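Local coordinates for putative iron binding protein (Bordetella pertussis Tohama I, PDB 1Y9U), which binds ferric iron through tyrosine side chains and probably serves as the periplasmic solute-binding protein of an iron uptake system, at residues N91-W99 against V297-I305. Sequence-based numbering, arbitrary orientation.
Sequences NLRGAEGSW and VDTLPVAEI
In this two-lobed periplasmic binding protein fold, the loop leading into strand 100-112 meets the N-terminal approach to helix 303-318, and Asn91 makes the polar half of the join from both its backbone and its amide. The carbonyl oxygen Asn91 O accepts from Val302 N at 3.1 Å, with the donor almost in line with the C=O bond (161°). Water 1 donates to the same oxygen at 2.9 Å and accepts from Ala303 N, so one carbonyl reaches two successive amides, Val302 directly and Ala303 through the water, at the approach to the helix. Pro301 CA adds a C-H...O contact to Asn91 O.

The side chain of Asn91 reaches the preceding peptide group, through Leu300 O. Its CG sits between the backbone N and carbonyl carbon (chi1 71°), which swings the amide toward 297-305; ND2 then donates to Leu300 O at 3.2 Å. That acceptor lies close to the amide plane of Asn91, yet ND2 itself stands well above the carbonyl plane of Leu300. One peptide earlier, Asp298 OD1 accepts from Leu300 N in an Asx turn, which holds the other peptide of Leu300.

Val302 supplies the apolar half, splitting its two methyls between two partners: CG1 packs on Leu92 CD2 at 3.6 Å, while CG2 points to the indole. Helix 64-72 covers this patch through Ile64, which touches both Trp99 and Val302. Gly94 N lies over the centre of one indole face, 3.3 Å above its plane, and on the far end of the six-membered ring Trp99 CH2 meets Val302 CG2 at 3.6 Å.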
ATOM      1  N   ASN A  91      -9.103   7.132   9.835  1.00 12.23           N
ATOM      2  CA  ASN A  91      -7.680   6.826   9.962  1.00 12.52           C
ATOM      3  C   ASN A  91      -6.920   6.766   8.630  1.00 12.17           C
ATOM      4  O   ASN A  91      -5.691   6.713   8.616  1.00 12.51           O
ATOM      5  CB  ASN A  91      -7.484   5.549  10.799  1.00 12.32           C
ATOM      6  CG  ASN A  91      -7.905   4.295  10.074  1.00 12.75           C
ATOM      7  OD1 ASN A  91      -8.972   4.227   9.475  1.00 13.55           O
ATOM      8  ND2 ASN A  91      -7.054   3.262  10.149  1.00 14.41           N
ATOM      9  N   LEU A  92      -7.654   6.793   7.523  1.00 12.49           N
ATOM     10  CA  LEU A  92      -7.105   6.670   6.180  1.00 12.17           C
ATOM     11  C   LEU A  92      -7.335   7.931   5.339  1.00 12.20           C
ATOM     12  O   LEU A  92      -7.290   7.878   4.123  1.00 11.33           O
ATOM     13  CB  LEU A  92      -7.743   5.451   5.491  1.00 11.97           C
ATOM     14  CG  LEU A  92      -7.482   4.110   6.178  1.00 12.42           C
ATOM     15  CD1 LEU A  92      -8.342   2.971   5.603  1.00 12.95           C
ATOM     16  CD2 LEU A  92      -5.987   3.737   6.100  1.00 14.53           C
ATOM     17  N   ARG A  93      -7.582   9.053   6.002  1.00 12.37           N
ATOM     18  CA  ARG A  93      -7.636  10.347   5.333  1.00 12.73           C
ATOM     19  C   ARG A  93      -7.048  11.423   6.218  1.00 13.85           C
ATOM     20  O   ARG A  93      -6.980  11.273   7.432  1.00 14.82           O
ATOM     21  CB  ARG A  93      -9.064  10.727   4.917  1.00 13.41           C
ATOM     22  CG  ARG A  93     -10.122  10.636   5.988  1.00 13.81           C
ATOM     23  CD  ARG A  93     -11.488  11.069   5.487  1.00 13.64           C
ATOM     24  NE  ARG A  93     -12.581  10.521   6.266  1.00 14.12           N
ATOM     25  CZ  ARG A  93     -13.059  11.045   7.382  1.00 14.18           C
ATOM     26  NH1 ARG A  93     -12.535  12.143   7.868  1.00 16.76           N
ATOM     27  NH2 ARG A  93     -14.045  10.447   8.016  1.00 17.05           N
ATOM     28  N   GLY A  94      -6.606  12.499   5.590  1.00 15.50           N
ATOM     29  CA  GLY A  94      -6.030  13.618   6.317  1.00 18.35           C
ATOM     30  C   GLY A  94      -7.135  14.542   6.813  1.00 20.64           C
ATOM     31  O   GLY A  94      -8.224  14.623   6.247  1.00 21.89           O
ATOM     32  N   ALA A  95      -6.856  15.258   7.888  1.00 23.87           N
ATOM     33  CA  ALA A  95      -7.798  16.260   8.382  1.00 25.59           C
ATOM     34  C   ALA A  95      -8.153  17.318   7.315  1.00 26.50           C
ATOM     35  O   ALA A  95      -7.330  17.673   6.468  1.00 27.54           O
ATOM     36  CB  ALA A  95      -7.225  16.920   9.599  1.00 26.12           C
ATOM     37  N   GLU A  96      -9.398  17.790   7.351  1.00 26.96           N
ATOM     38  CA  GLU A  96      -9.854  18.875   6.470  1.00 27.27           C
ATOM     39  C   GLU A  96      -9.687  18.547   4.986  1.00 26.39           C
ATOM     40  O   GLU A  96      -9.465  19.429   4.161  1.00 26.71           O
ATOM     41  CB  GLU A  96      -9.113  20.179   6.790  1.00 28.13           C
ATOM     42  CG  GLU A  96      -9.146  20.584   8.257  1.00 30.68           C
ATOM     43  CD  GLU A  96      -8.532  21.957   8.493  1.00 33.64           C
ATOM     44  OE1 GLU A  96      -9.129  22.955   8.041  1.00 36.39           O
ATOM     45  OE2 GLU A  96      -7.453  22.045   9.120  1.00 35.41           O
ATOM     46  N   GLY A  97      -9.795  17.267   4.654  1.00 25.04           N
ATOM     47  CA  GLY A  97      -9.771  16.827   3.278  1.00 23.82           C
ATOM     48  C   GLY A  97      -8.464  17.121   2.583  1.00 22.16           C
ATOM     49  O   GLY A  97      -8.457  17.399   1.404  1.00 22.83           O
ATOM     50  N   SER A  98      -7.350  16.969   3.295  1.00 20.78           N
ATOM     51  CA  SER A  98      -6.038  17.215   2.722  1.00 20.09           C
ATOM     52  C   SER A  98      -5.480  16.085   1.798  1.00 18.45           C
ATOM     53  O   SER A  98      -4.745  16.352   0.855  1.00 20.28           O
ATOM     54  CB  SER A  98      -5.042  17.525   3.850  1.00 21.08           C
ATOM     55  OG  SER A  98      -5.041  16.488   4.831  1.00 23.14           O
ATOM     56  N   TRP A  99      -5.792  14.835   2.110  1.00 16.56           N
ATOM     57  CA  TRP A  99      -5.435  13.666   1.287  1.00 15.24           C
ATOM     58  C   TRP A  99      -6.393  12.545   1.657  1.00 13.98           C
ATOM     59  O   TRP A  99      -6.976  12.551   2.730  1.00 14.04           O
ATOM     60  CB  TRP A  99      -3.980  13.197   1.512  1.00 14.67           C
ATOM     61  CG  TRP A  99      -3.654  12.896   2.924  1.00 16.02           C
ATOM     62  CD1 TRP A  99      -3.101  13.745   3.840  1.00 17.13           C
ATOM     63  CD2 TRP A  99      -3.843  11.655   3.602  1.00 14.92           C
ATOM     64  NE1 TRP A  99      -2.982  13.122   5.053  1.00 16.97           N
ATOM     65  CE2 TRP A  99      -3.413  11.829   4.934  1.00 15.65           C
ATOM     66  CE3 TRP A  99      -4.353  10.404   3.229  1.00 14.31           C
ATOM     67  CZ2 TRP A  99      -3.477  10.809   5.882  1.00 16.17           C
ATOM     68  CZ3 TRP A  99      -4.427   9.402   4.174  1.00 14.74           C
ATOM     69  CH2 TRP A  99      -4.000   9.612   5.488  1.00 15.44           C
ATOM     70  N   VAL A 297      -8.346  -4.099   9.492  1.00 13.12           N
ATOM     71  CA  VAL A 297      -7.369  -3.057   9.216  1.00 12.63           C
ATOM     72  C   VAL A 297      -6.928  -2.408  10.518  1.00 13.13           C
ATOM     73  O   VAL A 297      -7.754  -2.073  11.357  1.00 13.76           O
ATOM     74  CB  VAL A 297      -7.951  -1.971   8.278  1.00 12.64           C
ATOM     75  CG1 VAL A 297      -6.967  -0.865   8.054  1.00 12.33           C
ATOM     76  CG2 VAL A 297      -8.414  -2.577   6.967  1.00 13.66           C
ATOM     77  N   ASP A 298      -5.618  -2.247  10.694  1.00 12.81           N
ATOM     78  CA  ASP A 298      -5.082  -1.532  11.843  1.00 13.42           C
ATOM     79  C   ASP A 298      -5.811  -0.202  12.008  1.00 13.47           C
ATOM     80  O   ASP A 298      -5.930   0.560  11.049  1.00 13.68           O
ATOM     81  CB  ASP A 298      -3.584  -1.352  11.612  1.00 13.68           C
ATOM     82  CG  ASP A 298      -2.841  -0.862  12.813  1.00 14.32           C
ATOM     83  OD1 ASP A 298      -3.444  -0.549  13.869  1.00 13.84           O
ATOM     84  OD2 ASP A 298      -1.600  -0.750  12.751  1.00 14.68           O
ATOM     85  N   THR A 299      -6.288   0.079  13.228  1.00 14.29           N
ATOM     86  CA  THR A 299      -6.941   1.369  13.490  1.00 14.65           C
ATOM     87  C   THR A 299      -5.983   2.552  13.539  1.00 14.48           C
ATOM     88  O   THR A 299      -6.406   3.708  13.507  1.00 14.98           O
ATOM     89  CB  THR A 299      -7.752   1.342  14.785  1.00 14.79           C
ATOM     90  OG1 THR A 299      -6.909   0.948  15.878  1.00 18.16           O
ATOM     91  CG2 THR A 299      -8.889   0.326  14.719  1.00 16.28           C
ATOM     92  N   LEU A 300      -4.681   2.270  13.598  1.00 14.22           N
ATOM     93  CA  LEU A 300      -3.664   3.303  13.599  1.00 14.45           C
ATOM     94  C   LEU A 300      -3.904   4.299  12.454  1.00 14.54           C
ATOM     95  O   LEU A 300      -4.117   3.887  11.308  1.00 14.39           O
ATOM     96  CB  LEU A 300      -2.281   2.655  13.427  1.00 15.05           C
ATOM     97  CG  LEU A 300      -1.085   3.574  13.573  1.00 14.89           C
ATOM     98  CD1 LEU A 300      -0.867   3.898  15.056  1.00 15.14           C
ATOM     99  CD2 LEU A 300       0.181   2.948  13.008  1.00 15.66           C
ATOM    100  N   PRO A 301      -3.879   5.598  12.713  1.00 14.35           N
ATOM    101  CA  PRO A 301      -3.843   6.562  11.616  1.00 14.60           C
ATOM    102  C   PRO A 301      -2.607   6.326  10.764  1.00 14.46           C
ATOM    103  O   PRO A 301      -1.508   6.259  11.298  1.00 14.80           O
ATOM    104  CB  PRO A 301      -3.794   7.917  12.339  1.00 14.94           C
ATOM    105  CG  PRO A 301      -4.369   7.636  13.666  1.00 14.98           C
ATOM    106  CD  PRO A 301      -3.919   6.258  14.032  1.00 15.09           C
ATOM    107  N   VAL A 302      -2.766   6.120   9.462  1.00 14.39           N
ATOM    108  CA  VAL A 302      -1.603   5.822   8.632  1.00 14.59           C
ATOM    109  C   VAL A 302      -0.626   6.975   8.583  1.00 15.02           C
ATOM    110  O   VAL A 302       0.540   6.779   8.274  1.00 14.86           O
ATOM    111  CB  VAL A 302      -1.961   5.353   7.199  1.00 14.09           C
ATOM    112  CG1 VAL A 302      -2.597   3.980   7.252  1.00 15.33           C
ATOM    113  CG2 VAL A 302      -2.854   6.365   6.459  1.00 14.25           C
ATOM    114  N   ALA A 303      -1.071   8.188   8.927  1.00 15.04           N
ATOM    115  CA  ALA A 303      -0.142   9.303   9.039  1.00 16.09           C
ATOM    116  C   ALA A 303       0.993   9.032  10.045  1.00 16.38           C
ATOM    117  O   ALA A 303       2.082   9.560   9.874  1.00 17.08           O
ATOM    118  CB  ALA A 303      -0.869  10.592   9.375  1.00 16.53           C
ATOM    119  N   GLU A 304       0.720   8.205  11.053  1.00 16.28           N
ATOM    120  CA  GLU A 304       1.745   7.759  12.024  1.00 16.80           C
ATOM    121  C   GLU A 304       2.929   7.058  11.360  1.00 16.93           C
ATOM    122  O   GLU A 304       4.063   7.110  11.858  1.00 17.13           O
ATOM    123  CB  GLU A 304       1.134   6.845  13.102  1.00 17.89           C
ATOM    124  CG  GLU A 304       0.139   7.527  14.025  1.00 20.26           C
ATOM    125  CD  GLU A 304       0.823   8.345  15.109  1.00 24.48           C
ATOM    126  OE1 GLU A 304       1.031   9.544  14.889  1.00 28.25           O
ATOM    127  OE2 GLU A 304       1.168   7.773  16.162  1.00 27.84           O
ATOM    128  N   ILE A 305       2.677   6.373  10.252  1.00 16.17           N
ATOM    129  CA  ILE A 305       3.750   5.704   9.521  1.00 15.52           C
ATOM    130  C   ILE A 305       4.757   6.741   9.007  1.00 16.05           C
ATOM    131  O   ILE A 305       5.969   6.564   9.110  1.00 16.50           O
ATOM    132  CB  ILE A 305       3.170   4.853   8.365  1.00 15.06           C
ATOM    133  CG1 ILE A 305       2.399   3.670   8.922  1.00 15.36           C
ATOM    134  CG2 ILE A 305       4.262   4.391   7.417  1.00 14.89           C
ATOM    135  CD1 ILE A 305       1.437   3.097   7.919  1.00 16.82           C
TER
HETATM  136  O   HOH W   1      -3.883   8.940   9.042  1.00 17.44           O